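Local coordinates for protein C-type lectin domain family 4, member a4 (Mus musculus, PDB 3VYK) that binds N-glycans carrying bisecting N-acetylglucosamine through a calcium-dependent C-type lectin domain and probably acts as an inhibitory pattern-recognition receptor of dendritic cells, at residues 86-100 against 104-117. Numbering follows the deposited sequence. Where two conformers were deposited one is given.
Sequences TFWHKGEPNQDWERC and NHKTTGWGWNDIPC. With CA (calcium ion), chain C; MAN (alpha-D-mannopyranose), chain B; NAG (2-acetamido-2-deoxy-beta-D-glucopyranose), chain D; NAG (2-acetamido-2-deoxy-beta-D-glucopyranose), chain E.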
ATOM      1  N   THR A  86      -5.950   5.867  -9.502  1.00 13.23           N
ATOM      2  CA  THR A  86      -6.145   4.584  -8.836  1.00 13.19           C
ATOM      3  C   THR A  86      -5.786   3.443  -9.783  1.00 12.57           C
ATOM      4  O   THR A  86      -5.772   3.606 -11.018  1.00 12.46           O
ATOM      5  CB  THR A  86      -7.585   4.406  -8.298  1.00 12.91           C
ATOM      6  OG1 THR A  86      -8.525   4.308  -9.376  1.00 13.51           O
ATOM      7  CG2 THR A  86      -7.957   5.560  -7.374  1.00 13.47           C
ATOM      8  N   PHE A  87      -5.485   2.279  -9.202  1.00 12.64           N
ATOM      9  CA  PHE A  87      -4.861   1.187  -9.961  1.00 12.46           C
ATOM     10  C   PHE A  87      -5.455  -0.165  -9.658  1.00 12.26           C
ATOM     11  O   PHE A  87      -4.753  -1.170  -9.586  1.00 12.83           O
ATOM     12  CB  PHE A  87      -3.343   1.231  -9.766  1.00 12.83           C
ATOM     13  CG  PHE A  87      -2.782   2.568 -10.114  1.00 12.63           C
ATOM     14  CD1 PHE A  87      -2.514   2.886 -11.445  1.00 12.82           C
ATOM     15  CD2 PHE A  87      -2.629   3.544  -9.140  1.00 12.82           C
ATOM     16  CE1 PHE A  87      -2.061   4.152 -11.791  1.00 12.73           C
ATOM     17  CE2 PHE A  87      -2.194   4.819  -9.480  1.00 12.68           C
ATOM     18  CZ  PHE A  87      -1.910   5.116 -10.808  1.00 12.86           C
ATOM     19  N   TRP A  88      -6.768  -0.178  -9.493  1.00 11.88           N
ATOM     20  CA  TRP A  88      -7.488  -1.423  -9.236  1.00 12.29           C
ATOM     21  C   TRP A  88      -7.309  -2.443 -10.329  1.00 12.52           C
ATOM     22  O   TRP A  88      -7.427  -2.125 -11.520  1.00 13.10           O
ATOM     23  CB  TRP A  88      -8.965  -1.129  -9.077  1.00 12.25           C
ATOM     24  CG  TRP A  88      -9.285  -0.229  -7.916  1.00 12.24           C
ATOM     25  CD1 TRP A  88      -9.648   1.114  -7.947  1.00 12.66           C
ATOM     26  CD2 TRP A  88      -9.288  -0.601  -6.505  1.00 11.87           C
ATOM     27  NE1 TRP A  88      -9.885   1.588  -6.683  1.00 12.79           N
ATOM     28  CE2 TRP A  88      -9.673   0.605  -5.767  1.00 12.04           C
ATOM     29  CE3 TRP A  88      -9.009  -1.770  -5.798  1.00 11.90           C
ATOM     30  CZ2 TRP A  88      -9.785   0.611  -4.387  1.00 12.25           C
ATOM     31  CZ3 TRP A  88      -9.126  -1.744  -4.400  1.00 12.09           C
ATOM     32  CH2 TRP A  88      -9.503  -0.585  -3.716  1.00 12.37           C
ATOM     33  N   HIS A  89      -7.062  -3.684  -9.927  1.00 12.59           N
ATOM     34  CA  HIS A  89      -7.133  -4.833 -10.842  1.00 13.06           C
ATOM     35  C   HIS A  89      -8.491  -4.914 -11.474  1.00 13.75           C
ATOM     36  O   HIS A  89      -9.493  -4.526 -10.872  1.00 13.59           O
ATOM     37  CB  HIS A  89      -6.866  -6.142 -10.100  1.00 13.36           C
ATOM     38  CG  HIS A  89      -5.412  -6.452  -9.883  1.00 13.24           C
ATOM     39  ND1 HIS A  89      -4.536  -6.649 -10.904  1.00 13.74           N
ATOM     40  CD2 HIS A  89      -4.692  -6.643  -8.707  1.00 13.62           C
ATOM     41  CE1 HIS A  89      -3.329  -6.943 -10.397  1.00 14.42           C
ATOM     42  NE2 HIS A  89      -3.423  -6.929  -9.052  1.00 13.92           N
ATOM     43  N   LYS A  90      -8.552  -5.461 -12.688  1.00 14.80           N
ATOM     44  CA  LYS A  90      -9.837  -5.753 -13.298  1.00 16.24           C
ATOM     45  C   LYS A  90     -10.677  -6.609 -12.343  1.00 15.70           C
ATOM     46  O   LYS A  90     -10.196  -7.603 -11.787  1.00 16.17           O
ATOM     47  CB  LYS A  90      -9.632  -6.458 -14.650  1.00 17.74           C
ATOM     48  CG  LYS A  90     -10.898  -6.775 -15.424  1.00 21.25           C
ATOM     49  CD  LYS A  90     -11.702  -5.537 -15.776  1.00 24.43           C
ATOM     50  CE  LYS A  90     -12.898  -5.899 -16.649  1.00 26.85           C
ATOM     51  NZ  LYS A  90     -13.654  -7.086 -16.151  1.00 29.22           N
ATOM     52  N   GLY A  91     -11.908  -6.174 -12.128  1.00 15.03           N
ATOM     53  CA  GLY A  91     -12.861  -6.854 -11.252  1.00 15.21           C
ATOM     54  C   GLY A  91     -12.765  -6.463  -9.786  1.00 15.25           C
ATOM     55  O   GLY A  91     -13.530  -6.982  -8.965  1.00 16.69           O
ATOM     56  N   GLU A  92     -11.834  -5.571  -9.450  1.00 14.34           N
ATOM     57  CA  GLU A  92     -11.658  -5.112  -8.066  1.00 13.81           C
ATOM     58  C   GLU A  92     -11.986  -3.629  -7.945  1.00 13.75           C
ATOM     59  O   GLU A  92     -11.899  -2.898  -8.928  1.00 13.80           O
ATOM     60  CB  GLU A  92     -10.228  -5.344  -7.590  1.00 13.44           C
ATOM     61  CG  GLU A  92      -9.726  -6.770  -7.758  1.00 13.53           C
ATOM     62  CD  GLU A  92     -10.448  -7.801  -6.890  1.00 13.80           C
ATOM     63  OE1 GLU A  92     -11.104  -7.477  -5.850  1.00 14.25           O
ATOM     64  OE2 GLU A  92     -10.291  -8.999  -7.249  1.00 13.91           O
ATOM     65  N   PRO A  93     -12.380  -3.170  -6.742  1.00 13.06           N
ATOM     66  CA  PRO A  93     -12.608  -3.967  -5.536  1.00 13.06           C
ATOM     67  C   PRO A  93     -13.948  -4.697  -5.641  1.00 13.89           C
ATOM     68  O   PRO A  93     -14.832  -4.253  -6.379  1.00 14.53           O
ATOM     69  CB  PRO A  93     -12.607  -2.910  -4.431  1.00 12.56           C
ATOM     70  CG  PRO A  93     -13.196  -1.701  -5.090  1.00 12.93           C
ATOM     71  CD  PRO A  93     -12.722  -1.747  -6.529  1.00 12.86           C
ATOM     72  N   ASN A  94     -14.088  -5.823  -4.946  1.00 14.26           N
ATOM     73  CA  ASN A  94     -15.256  -6.670  -5.187  1.00 14.63           C
ATOM     74  C   ASN A  94     -16.099  -7.109  -3.999  1.00 15.11           C
ATOM     75  O   ASN A  94     -17.219  -7.601  -4.205  1.00 16.87           O
ATOM     76  CB  ASN A  94     -14.859  -7.902  -6.018  1.00 14.30           C
ATOM     77  CG  ASN A  94     -13.957  -8.865  -5.263  1.00 14.63           C
ATOM     78  OD1 ASN A  94     -13.309  -8.522  -4.263  1.00 14.08           O
ATOM     79  ND2 ASN A  94     -13.908 -10.100  -5.753  1.00 16.09           N
ATOM     80  N   GLN A  95     -15.598  -6.952  -2.774  1.00 14.76           N
ATOM     81  CA  GLN A  95     -16.292  -7.547  -1.629  1.00 15.18           C
ATOM     82  C   GLN A  95     -16.326  -6.636  -0.412  1.00 14.96           C
ATOM     83  O   GLN A  95     -15.285  -6.132   0.018  1.00 14.97           O
ATOM     84  CB  GLN A  95     -15.671  -8.913  -1.311  1.00 15.58           C
ATOM     85  CG  GLN A  95     -15.975  -9.924  -2.416  1.00 16.37           C
ATOM     86  CD  GLN A  95     -15.183 -11.218  -2.376  1.00 16.92           C
ATOM     87  OE1 GLN A  95     -13.967 -11.237  -2.170  1.00 18.82           O
ATOM     88  NE2 GLN A  95     -15.878 -12.320  -2.642  1.00 17.23           N
ATOM     89  N   ASP A  96     -17.525  -6.454   0.150  1.00 15.19           N
ATOM     90  CA  ASP A  96     -17.751  -5.460   1.214  1.00 15.61           C
ATOM     91  C   ASP A  96     -16.952  -5.695   2.489  1.00 14.99           C
ATOM     92  O   ASP A  96     -16.608  -4.736   3.185  1.00 15.78           O
ATOM     93  CB  ASP A  96     -19.247  -5.317   1.558  1.00 16.47           C
ATOM     94  CG  ASP A  96     -19.761  -6.435   2.467  1.00 17.75           C
ATOM     95  OD1 ASP A  96     -20.149  -7.491   1.945  1.00 19.05           O
ATOM     96  OD2 ASP A  96     -19.776  -6.251   3.699  1.00 18.94           O
ATOM     97  N   TRP A  97     -16.668  -6.969   2.754  0.50 14.96           N
ATOM     98  CA  TRP A  97     -15.955  -7.415   3.934  0.50 14.74           C
ATOM     99  C   TRP A  97     -14.454  -7.406   3.755  0.50 14.31           C
ATOM    100  O   TRP A  97     -13.719  -7.780   4.667  0.50 14.53           O
ATOM    101  CB  TRP A  97     -16.465  -8.801   4.339  0.50 14.78           C
ATOM    102  CG  TRP A  97     -16.521  -9.772   3.183  0.50 14.55           C
ATOM    103  CD1 TRP A  97     -17.537  -9.928   2.241  0.50 14.69           C
ATOM    104  CD2 TRP A  97     -15.498 -10.747   2.799  0.50 14.62           C
ATOM    105  NE1 TRP A  97     -17.220 -10.910   1.334  0.50 14.74           N
ATOM    106  CE2 TRP A  97     -16.009 -11.439   1.610  0.50 14.70           C
ATOM    107  CE3 TRP A  97     -14.260 -11.107   3.302  0.50 14.80           C
ATOM    108  CZ2 TRP A  97     -15.290 -12.440   0.979  0.50 14.94           C
ATOM    109  CZ3 TRP A  97     -13.549 -12.115   2.654  0.50 14.99           C
ATOM    110  CH2 TRP A  97     -14.052 -12.764   1.521  0.50 15.17           C
ATOM    111  N   GLU A  98     -14.000  -6.961   2.580  1.00 13.86           N
ATOM    112  CA  GLU A  98     -12.582  -6.777   2.267  1.00 13.55           C
ATOM    113  C   GLU A  98     -12.332  -5.272   2.338  1.00 13.36           C
ATOM    114  O   GLU A  98     -12.559  -4.539   1.359  1.00 13.39           O
ATOM    115  CB  GLU A  98     -12.249  -7.337   0.875  1.00 13.06           C
ATOM    116  CG  GLU A  98     -12.377  -8.860   0.767  1.00 13.51           C
ATOM    117  CD  GLU A  98     -11.801  -9.417  -0.534  1.00 13.54           C
ATOM    118  OE1 GLU A  98     -12.153  -8.944  -1.643  1.00 13.60           O
ATOM    119  OE2 GLU A  98     -10.978 -10.352  -0.439  1.00 14.03           O
ATOM    120  N   ARG A  99     -11.911  -4.800   3.508  1.00 13.65           N
ATOM    121  CA  ARG A  99     -11.893  -3.358   3.743  1.00 13.98           C
ATOM    122  C   ARG A  99     -10.511  -2.729   3.630  1.00 13.61           C
ATOM    123  O   ARG A  99     -10.385  -1.509   3.718  1.00 13.75           O
ATOM    124  CB  ARG A  99     -12.523  -3.036   5.105  1.00 15.45           C
ATOM    125  CG  ARG A  99     -13.998  -3.428   5.218  1.00 17.03           C
ATOM    126  CD  ARG A  99     -14.589  -3.028   6.576  1.00 17.62           C
ATOM    127  NE  ARG A  99     -13.671  -3.376   7.660  1.00 18.23           N
ATOM    128  CZ  ARG A  99     -13.564  -4.586   8.200  1.00 19.11           C
ATOM    129  NH1 ARG A  99     -14.347  -5.584   7.792  1.00 19.06           N
ATOM    130  NH2 ARG A  99     -12.671  -4.793   9.151  1.00 20.18           N
ATOM    131  N   CYS A 100      -9.491  -3.572   3.451  1.00 13.02           N
ATOM    132  CA  CYS A 100      -8.102  -3.155   3.290  1.00 13.01           C
ATOM    133  C   CYS A 100      -7.660  -3.472   1.868  1.00 12.57           C
ATOM    134  O   CYS A 100      -8.387  -4.129   1.121  1.00 12.51           O
ATOM    135  CB  CYS A 100      -7.211  -3.853   4.315  1.00 13.53           C
ATOM    136  SG  CYS A 100      -7.418  -3.196   5.992  1.00 14.79           S
ATOM    137  N   ASN A 104      -0.830  -6.392  -5.495  1.00 13.53           N
ATOM    138  CA  ASN A 104      -0.345  -7.725  -5.878  1.00 14.47           C
ATOM    139  C   ASN A 104      -0.224  -7.868  -7.390  1.00 15.01           C
ATOM    140  O   ASN A 104      -0.684  -7.008  -8.162  1.00 13.95           O
ATOM    141  CB  ASN A 104      -1.173  -8.866  -5.223  1.00 14.78           C
ATOM    142  CG  ASN A 104      -2.609  -8.941  -5.724  1.00 14.95           C
ATOM    143  OD1 ASN A 104      -3.046  -8.143  -6.533  1.00 15.68           O
ATOM    144  ND2 ASN A 104      -3.367  -9.924  -5.221  1.00 15.35           N
ATOM    145  N   HIS A 105       0.435  -8.946  -7.805  1.00 15.95           N
ATOM    146  CA  HIS A 105       0.749  -9.151  -9.203  1.00 18.12           C
ATOM    147  C   HIS A 105      -0.043 -10.274  -9.808  1.00 19.12           C
ATOM    148  O   HIS A 105      -0.208 -11.327  -9.191  1.00 19.68           O
ATOM    149  CB  HIS A 105       2.234  -9.418  -9.350  1.00 18.84           C
ATOM    150  CG  HIS A 105       2.706  -9.382 -10.770  1.00 19.55           C
ATOM    151  ND1 HIS A 105       2.799 -10.497 -11.533  1.00 21.25           N
ATOM    152  CD2 HIS A 105       3.099  -8.318 -11.572  1.00 20.14           C
ATOM    153  CE1 HIS A 105       3.242 -10.159 -12.758  1.00 21.28           C
ATOM    154  NE2 HIS A 105       3.421  -8.826 -12.786  1.00 21.45           N
ATOM    155  N   LYS A 106      -0.551 -10.030 -11.010  1.00 20.51           N
ATOM    156  CA  LYS A 106      -1.343 -11.008 -11.763  1.00 22.68           C
ATOM    157  C   LYS A 106      -0.805 -11.060 -13.188  1.00 24.71           C
ATOM    158  O   LYS A 106       0.166 -10.375 -13.509  1.00 25.77           O
ATOM    159  CB  LYS A 106      -2.839 -10.647 -11.729  1.00 22.70           C
ATOM    160  CG  LYS A 106      -3.448 -10.735 -10.337  1.00 22.02           C
ATOM    161  CD  LYS A 106      -4.870 -10.187 -10.225  1.00 21.88           C
ATOM    162  CE  LYS A 106      -5.915 -11.200 -10.660  1.00 22.81           C
ATOM    163  NZ  LYS A 106      -7.254 -10.716 -10.245  1.00 21.06           N
ATOM    164  N   THR A 107      -1.420 -11.881 -14.038  1.00 28.49           N
ATOM    165  CA  THR A 107      -0.956 -12.022 -15.421  1.00 30.22           C
ATOM    166  C   THR A 107      -1.044 -10.697 -16.183  1.00 30.02           C
ATOM    167  O   THR A 107      -0.249 -10.430 -17.084  1.00 31.49           O
ATOM    168  CB  THR A 107      -1.739 -13.112 -16.178  1.00 31.32           C
ATOM    169  OG1 THR A 107      -3.125 -12.754 -16.240  1.00 34.62           O
ATOM    170  CG2 THR A 107      -1.600 -14.456 -15.474  1.00 32.18           C
ATOM    171  N   THR A 108      -2.011  -9.869 -15.794  1.00 28.63           N
ATOM    172  CA  THR A 108      -2.244  -8.565 -16.410  1.00 28.76           C
ATOM    173  C   THR A 108      -1.354  -7.470 -15.815  1.00 27.29           C
ATOM    174  O   THR A 108      -1.414  -6.313 -16.248  1.00 29.21           O
ATOM    175  CB  THR A 108      -3.717  -8.143 -16.258  1.00 29.51           C
ATOM    176  OG1 THR A 108      -4.120  -8.335 -14.895  1.00 32.21           O
ATOM    177  CG2 THR A 108      -4.613  -8.974 -17.168  1.00 30.00           C
ATOM    178  N   GLY A 109      -0.542  -7.836 -14.823  1.00 24.85           N
ATOM    179  CA  GLY A 109       0.404  -6.915 -14.194  1.00 22.08           C
ATOM    180  C   GLY A 109       0.111  -6.611 -12.730  1.00 19.35           C
ATOM    181  O   GLY A 109      -0.600  -7.357 -12.061  1.00 18.99           O
ATOM    182  N   TRP A 110       0.697  -5.522 -12.237  1.00 18.03           N
ATOM    183  CA  TRP A 110       0.462  -5.063 -10.866  1.00 15.83           C
ATOM    184  C   TRP A 110      -0.835  -4.331 -10.730  1.00 15.49           C
ATOM    185  O   TRP A 110      -1.298  -3.683 -11.664  1.00 16.54           O
ATOM    186  CB  TRP A 110       1.590  -4.140 -10.431  1.00 15.97           C
ATOM    187  CG  TRP A 110       2.877  -4.859 -10.184  1.00 16.37           C
ATOM    188  CD1 TRP A 110       3.994  -4.909 -11.018  1.00 16.66           C
ATOM    189  CD2 TRP A 110       3.243  -5.640  -9.005  1.00 16.39           C
ATOM    190  NE1 TRP A 110       4.994  -5.645 -10.451  1.00 17.48           N
ATOM    191  CE2 TRP A 110       4.615  -6.122  -9.243  1.00 16.93           C
ATOM    192  CE3 TRP A 110       2.596  -5.994  -7.821  1.00 16.59           C
ATOM    193  CZ2 TRP A 110       5.286  -6.912  -8.320  1.00 17.05           C
ATOM    194  CZ3 TRP A 110       3.284  -6.788  -6.895  1.00 16.62           C
ATOM    195  CH2 TRP A 110       4.599  -7.237  -7.143  1.00 16.86           C
ATOM    196  N   GLY A 111      -1.430  -4.404  -9.542  1.00 12.99           N
ATOM    197  CA  GLY A 111      -2.657  -3.658  -9.290  1.00 13.06           C
ATOM    198  C   GLY A 111      -3.111  -3.776  -7.852  1.00 12.15           C
ATOM    199  O   GLY A 111      -2.479  -4.456  -7.030  1.00 12.54           O
ATOM    200  N   TRP A 112      -4.215  -3.104  -7.560  1.00 12.06           N
ATOM    201  CA  TRP A 112      -4.790  -3.106  -6.216  1.00 11.73           C
ATOM    202  C   TRP A 112      -5.923  -4.088  -6.111  1.00 11.76           C
ATOM    203  O   TRP A 112      -6.735  -4.237  -7.034  1.00 11.82           O
ATOM    204  CB  TRP A 112      -5.358  -1.743  -5.868  1.00 11.48           C
ATOM    205  CG  TRP A 112      -4.399  -0.583  -5.870  1.00 11.48           C
ATOM    206  CD1 TRP A 112      -3.008  -0.585  -5.977  1.00 11.90           C
ATOM    207  CD2 TRP A 112      -4.779   0.820  -5.706  1.00 11.39           C
ATOM    208  NE1 TRP A 112      -2.526   0.708  -5.936  1.00 11.92           N
ATOM    209  CE2 TRP A 112      -3.536   1.591  -5.751  1.00 11.53           C
ATOM    210  CE3 TRP A 112      -5.990   1.490  -5.542  1.00 11.37           C
ATOM    211  CZ2 TRP A 112      -3.533   2.988  -5.648  1.00 11.49           C
ATOM    212  CZ3 TRP A 112      -5.969   2.885  -5.437  1.00 11.14           C
ATOM    213  CH2 TRP A 112      -4.766   3.606  -5.473  1.00 11.78           C
ATOM    214  N   ASN A 113      -6.006  -4.743  -4.952  1.00 11.85           N
ATOM    215  CA  ASN A 113      -7.111  -5.668  -4.663  1.00 11.36           C
ATOM    216  C   ASN A 113      -7.565  -5.440  -3.237  1.00 11.44           C
ATOM    217  O   ASN A 113      -6.740  -5.355  -2.336  1.00 11.43           O
ATOM    218  CB  ASN A 113      -6.647  -7.116  -4.849  1.00 11.92           C
ATOM    219  CG  ASN A 113      -7.682  -8.135  -4.392  1.00 12.01           C
ATOM    220  OD1 ASN A 113      -8.891  -7.945  -4.539  1.00 12.61           O
ATOM    221  ND2 ASN A 113      -7.184  -9.254  -3.858  1.00 13.19           N
ATOM    222  N   ASP A 114      -8.877  -5.321  -3.043  1.00 11.36           N
ATOM    223  CA  ASP A 114      -9.407  -5.337  -1.681  1.00 11.64           C
ATOM    224  C   ASP A 114      -9.334  -6.747  -1.105  1.00 11.62           C
ATOM    225  O   ASP A 114      -9.666  -7.747  -1.788  1.00 12.26           O
ATOM    226  CB  ASP A 114     -10.829  -4.748  -1.582  1.00 11.69           C
ATOM    227  CG  ASP A 114     -11.867  -5.512  -2.391  1.00 11.73           C
ATOM    228  OD1 ASP A 114     -11.511  -6.154  -3.415  1.00 11.89           O
ATOM    229  OD2 ASP A 114     -13.059  -5.420  -1.999  1.00 11.96           O
ATOM    230  N   ILE A 115      -8.856  -6.782   0.147  1.00 11.74           N
ATOM    231  CA  ILE A 115      -8.719  -8.026   0.920  1.00 12.38           C
ATOM    232  C   ILE A 115      -9.128  -7.824   2.395  1.00 12.83           C
ATOM    233  O   ILE A 115      -9.280  -6.695   2.867  1.00 12.96           O
ATOM    234  CB  ILE A 115      -7.273  -8.594   0.868  1.00 12.30           C
ATOM    235  CG1 ILE A 115      -6.272  -7.726   1.645  1.00 12.57           C
ATOM    236  CG2 ILE A 115      -6.826  -8.823  -0.576  1.00 12.37           C
ATOM    237  CD1 ILE A 115      -5.061  -8.519   2.092  1.00 12.81           C
ATOM    238  N   PRO A 116      -9.299  -8.936   3.142  1.00 13.03           N
ATOM    239  CA  PRO A 116      -9.576  -8.771   4.558  1.00 13.17           C
ATOM    240  C   PRO A 116      -8.367  -8.205   5.292  1.00 13.18           C
ATOM    241  O   PRO A 116      -7.228  -8.633   5.061  1.00 13.43           O
ATOM    242  CB  PRO A 116      -9.885 -10.206   5.014  1.00 12.96           C
ATOM    243  CG  PRO A 116     -10.293 -10.917   3.765  1.00 13.30           C
ATOM    244  CD  PRO A 116      -9.338 -10.355   2.755  1.00 13.33           C
ATOM    245  N   CYS A 117      -8.621  -7.227   6.152  1.00 13.64           N
ATOM    246  CA  CYS A 117      -7.585  -6.585   6.948  0.75 13.89           C
ATOM    247  C   CYS A 117      -6.813  -7.571   7.823  1.00 14.87           C
ATOM    248  O   CYS A 117      -5.638  -7.356   8.096  1.00 15.23           O
ATOM    249  CB  CYS A 117      -8.192  -5.459   7.798  0.75 13.38           C
ATOM    250  SG  CYS A 117      -8.997  -4.180   6.799  0.75 12.84           S
TER
HETATM  251 CA    CA C1007     -11.023  -8.418  -3.648  1.00 13.53          CA
HETATM  252  C1  MAN B   2      -9.367 -13.981  -4.058  1.00 15.66           C
HETATM  253  C2  MAN B   2      -9.112 -12.745  -3.191  1.00 14.62           C
HETATM  254  C3  MAN B   2     -10.147 -11.652  -3.494  1.00 14.89           C
HETATM  255  C4  MAN B   2     -10.153 -11.357  -4.985  1.00 14.52           C
HETATM  256  C5  MAN B   2     -10.415 -12.659  -5.772  1.00 15.34           C
HETATM  257  C6  MAN B   2     -10.384 -12.436  -7.286  1.00 16.73           C
HETATM  258  O2  MAN B   2      -7.824 -12.259  -3.511  1.00 15.14           O
HETATM  259  O3  MAN B   2      -9.923 -10.384  -2.870  1.00 14.28           O
HETATM  260  O4  MAN B   2     -11.104 -10.303  -5.132  1.00 14.07           O
HETATM  261  O5  MAN B   2      -9.433 -13.631  -5.429  1.00 15.61           O
HETATM  262  O6  MAN B   2     -10.770 -13.642  -7.937  1.00 18.68           O
HETATM  263  C1  NAG D   3      -6.753 -12.833  -2.766  1.00 15.21           C
HETATM  264  C2  NAG D   3      -5.457 -12.567  -3.546  1.00 16.32           C
HETATM  265  C3  NAG D   3      -4.228 -13.048  -2.776  1.00 17.46           C
HETATM  266  C4  NAG D   3      -4.263 -12.547  -1.331  1.00 17.41           C
HETATM  267  C5  NAG D   3      -5.619 -12.827  -0.672  1.00 16.36           C
HETATM  268  C6  NAG D   3      -5.751 -12.174   0.697  1.00 16.13           C
HETATM  269  C7  NAG D   3      -5.907 -12.480  -5.955  1.00 17.19           C
HETATM  270  C8  NAG D   3      -6.105 -13.269  -7.211  1.00 17.73           C
HETATM  271  N2  NAG D   3      -5.623 -13.177  -4.855  1.00 17.08           N
HETATM  272  O3  NAG D   3      -3.066 -12.549  -3.412  1.00 19.66           O
HETATM  273  O4  NAG D   3      -3.237 -13.150  -0.582  1.00 18.12           O
HETATM  274  O5  NAG D   3      -6.654 -12.277  -1.465  1.00 15.34           O
HETATM  275  O6  NAG D   3      -5.224 -12.983   1.728  1.00 17.15           O
HETATM  276  O7  NAG D   3      -6.020 -11.246  -5.959  1.00 17.24           O
HETATM  277  C1  NAG E   6      -9.429 -16.562  -0.788  1.00 18.17           C
HETATM  278  C2  NAG E   6      -8.184 -17.150  -0.133  1.00 18.97           C
HETATM  279  C3  NAG E   6      -8.146 -16.780   1.348  1.00 18.34           C
HETATM  280  C4  NAG E   6      -8.349 -15.277   1.564  1.00 17.70           C
HETATM  281  C5  NAG E   6      -9.561 -14.801   0.766  1.00 16.81           C
HETATM  282  C6  NAG E   6      -9.738 -13.286   0.847  1.00 16.35           C
HETATM  283  C7  NAG E   6      -7.447 -19.239  -1.193  1.00 21.74           C
HETATM  284  C8  NAG E   6      -7.582 -20.737  -1.192  1.00 22.88           C
HETATM  285  N2  NAG E   6      -8.181 -18.602  -0.276  1.00 20.77           N
HETATM  286  O3  NAG E   6      -6.900 -17.181   1.869  1.00 19.69           O
HETATM  287  O4  NAG E   6      -8.541 -15.031   2.942  1.00 18.43           O
HETATM  288  O5  NAG E   6      -9.453 -15.156  -0.606  1.00 17.17           O
HETATM  289  O6  NAG E   6     -11.019 -12.928   0.375  1.00 16.25           O
HETATM  290  O7  NAG E   6      -6.709 -18.689  -2.013  1.00 23.44           O
HETATM  291  O   HOH W   1      -3.593  -1.979 -12.182  1.00 24.44           O
HETATM  292  O   HOH W   2      -5.904  -7.420 -13.273  1.00 25.38           O
HETATM  293  O   HOH W   3      -7.886  -9.049 -12.354  1.00 18.39           O
HETATM  294  O   HOH W   4      -7.552  -9.589  -7.589  1.00 18.10           O
HETATM  295  O   HOH W   5     -11.488  -6.346   6.130  1.00 16.92           O
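The 86-100 loop runs beside strand 109-115, bridged to it by Trp112 N to Phe87 O (2.9 Å) and His89 N to Trp112 O, and rejoins it at Cys100, which exchanges two backbone bonds with Ile115; a classic beta bulge sets Arg99 and Cys100 against Ile115. Phe87 turns its edge to the Trp112 face in an offset edge-to-face pair (planes at 76°), while the six-membered ring of Trp112 points its own edge into one face of Trp88, whose opposite face carries Pro93 CD. Trp112 NE1 is hydrogen-bonded to Gln48 OE1. The imidazole of His89 is sandwiched between Gly111 CA and Lys106 CD, the latter 3.5 Å from the ring centroid, and its NE2 donates in the ring plane to Asn104 O (2.9 Å), with a weak second bond to Asn104 OD1. Asn104 ND2 donates to O7 and O3 of one N-acetylglucosamine. Glu92 and Asn94, on either side of cis-Pro93 in the EPN motif of mannose-type C-type lectins, and Glu98 each give calcium one side-chain oxygen; the WND motif of strand 109-115 supplies the Asn113 side chain and both Asp114 O and OD1, the latter at 2.3 Å. A chi1 of 62° tucks Asp114 CG between the two backbone branches and aims its carboxylate into the loop: OD1 also receives Asn94 N (3.0 Å), and OD2 receives Gln95 N on its syn lone pair (N-H...O angle 170°) besides a salt bridge from Arg71. Mannose O3 and O4 complete the eight calcium ligands of this primary sugar site, and Glu98 OE2 accepts from O6 of the other N-acetylglucosamine (2.7 Å). The Cys100-Cys117 disulfide ties the far end. Shared by metal, loop amides and arginine, the Asp114 carboxylate is held in place and probably stays charged, consistent with a loop shape that depends on calcium.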